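Local atomic coordinates of arabinogalactan endo-1,4-beta-galactosidase (PDB entry 7OSK), a protein that probably hydrolyses beta-1,4-linked galactan chains from within, through this calcium-binding family 53 catalytic domain of a thermostable archaeal enzyme. Residues A[246-250]-A[251-255]. Sequence-based numbering, arbitrary orientation.
Sequences DRLIN and SGVSF
S251 turns its hydroxyl back onto the carbonyl of R247, four residues earlier: OG donates to R247 O at 2.6 Å, approaching almost in line with the C=O bond (162° at the oxygen). Its chi1 of -66° places OG beside the backbone N and anti to the carbonyl carbon, which directs it down the last turn of the helix. S251 N also reaches R247 O and L248 O, but both bonds are weak. At the next residue, G252 N meets I249 O at 3.1 Å with a fairly straight N-H (159°), although the donor stands well above the carbonyl plane. V253 N returns weakly to L248 O (3.4 Å), and the positive phi of G252 completes a Schellman motif; a side chain at that backbone conformation would press on the preceding carbonyl oxygen.

Beside these polar bonds the side chains of L248, I249, V253 and F255 meet in apolar contacts. L248 CG packs on V253 CB at 3.9 Å, its CD1 approaches V253 CG2, and CD2 reaches F255 CE1 at 4.0 Å. The same CE1 meets I249 CG1, whose side chain runs roughly at right angles to that of F255.

Further out, W206 NE1 of helix 206-223 hydrogen-bonds S251 OG, while I231 of strand 228-234 touches both L248 and F255. The turn thus ends helix 238-250 and leads toward strand 257-261 of the family 53 TIM barrel. Without OG, as with an alanine here, R247 O would probably keep just the weak S251 N bond from this turn, and W206 NE1 would lose this acceptor. A single hydroxyl, donor to the R247 carbonyl oxygen and acceptor from the W206 indole N-H, thereby ties the end of helix 238-250 to helix 206-223.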
loop_
_atom_site.group_PDB
_atom_site.type_symbol
_atom_site.label_atom_id
_atom_site.label_comp_id
_atom_site.label_asym_id
_atom_site.label_seq_id
_atom_site.Cartn_x
_atom_site.Cartn_y
_atom_site.Cartn_z
ATOM N N ASP A 246 9.814 19.451 3.218
ATOM C CA ASP A 246 10.802 20.524 3.126
ATOM C C ASP A 246 12.107 20.110 3.793
ATOM O O ASP A 246 13.183 20.229 3.203
ATOM C CB ASP A 246 10.282 21.808 3.780
ATOM C CG ASP A 246 9.292 22.557 2.907
ATOM O OD1 ASP A 246 8.751 21.950 1.960
ATOM O OD2 ASP A 246 9.053 23.753 3.176
ATOM N N ARG A 247 12.010 19.624 5.026
ATOM C CA ARG A 247 13.191 19.223 5.778
ATOM C C ARG A 247 13.852 18.009 5.133
ATOM O O ARG A 247 15.064 17.821 5.239
ATOM C CB ARG A 247 12.825 18.918 7.230
ATOM C CG ARG A 247 14.016 18.908 8.178
ATOM C CD ARG A 247 13.591 18.608 9.608
ATOM N NE ARG A 247 14.703 18.722 10.547
ATOM C CZ ARG A 247 14.636 18.389 11.832
ATOM N NH1 ARG A 247 13.510 17.912 12.344
ATOM N NH2 ARG A 247 15.700 18.529 12.608
ATOM N N LEU A 248 13.052 17.189 4.459
ATOM C CA LEU A 248 13.566 15.997 3.794
ATOM C C LEU A 248 14.332 16.367 2.525
ATOM O O LEU A 248 15.452 15.908 2.306
ATOM C CB LEU A 248 12.419 15.038 3.461
ATOM C CG LEU A 248 12.771 13.552 3.357
ATOM C CD1 LEU A 248 13.196 13.001 4.712
ATOM C CD2 LEU A 248 11.592 12.765 2.808
ATOM N N ILE A 249 13.715 17.199 1.692
ATOM C CA ILE A 249 14.345 17.672 0.466
ATOM C C ILE A 249 15.633 18.432 0.781
ATOM O O ILE A 249 16.656 18.231 0.127
ATOM C CB ILE A 249 13.380 18.574 -0.344
ATOM C CG1 ILE A 249 12.233 17.723 -0.904
ATOM C CG2 ILE A 249 14.121 19.309 -1.469
ATOM C CD1 ILE A 249 11.204 18.493 -1.717
ATOM N N ASN A 250 15.579 19.298 1.786
ATOM C CA ASN A 250 16.748 20.069 2.195
ATOM C C ASN A 250 17.870 19.188 2.747
ATOM O O ASN A 250 19.033 19.591 2.745
ATOM C CB ASN A 250 16.355 21.115 3.242
ATOM C CG ASN A 250 15.553 22.263 2.653
ATOM O OD1 ASN A 250 15.677 22.583 1.471
ATOM N ND2 ASN A 250 14.731 22.893 3.482
ATOM N N SER A 251 17.521 17.992 3.215
ATOM C CA SER A 251 18.504 17.080 3.800
ATOM C C SER A 251 19.252 16.272 2.740
ATOM O O SER A 251 20.151 15.494 3.066
ATOM C CB SER A 251 17.826 16.126 4.784
ATOM O OG SER A 251 17.319 16.823 5.908
ATOM N N GLY A 252 18.878 16.456 1.478
ATOM C CA GLY A 252 19.541 15.779 0.379
ATOM C C GLY A 252 18.892 14.461 0.006
ATOM O O GLY A 252 19.397 13.738 -0.854
ATOM N N VAL A 253 17.775 14.144 0.652
ATOM C CA VAL A 253 17.049 12.918 0.346
ATOM C C VAL A 253 16.396 13.037 -1.025
ATOM O O VAL A 253 15.473 13.830 -1.220
ATOM C CB VAL A 253 15.974 12.604 1.412
ATOM C CG1 VAL A 253 15.178 11.357 1.032
ATOM C CG2 VAL A 253 16.620 12.416 2.773
ATOM N N SER A 254 16.887 12.244 -1.972
ATOM C CA SER A 254 16.360 12.250 -3.329
ATOM C C SER A 254 15.289 11.180 -3.492
ATOM O O SER A 254 15.532 9.997 -3.249
ATOM C CB SER A 254 17.486 12.035 -4.343
ATOM O OG SER A 254 18.180 10.826 -4.090
ATOM N N PHE A 255 14.098 11.609 -3.893
ATOM C CA PHE A 255 12.994 10.695 -4.148
ATOM C C PHE A 255 12.105 11.277 -5.234
ATOM O O PHE A 255 12.211 12.459 -5.557
ATOM C CB PHE A 255 12.191 10.436 -2.872
ATOM C CG PHE A 255 11.560 11.667 -2.295
ATOM C CD1 PHE A 255 12.322 12.589 -1.598
ATOM C CD2 PHE A 255 10.205 11.901 -2.446
ATOM C CE1 PHE A 255 11.748 13.724 -1.066
ATOM C CE2 PHE A 255 9.623 13.035 -1.914
ATOM C CZ PHE A 255 10.395 13.947 -1.223
#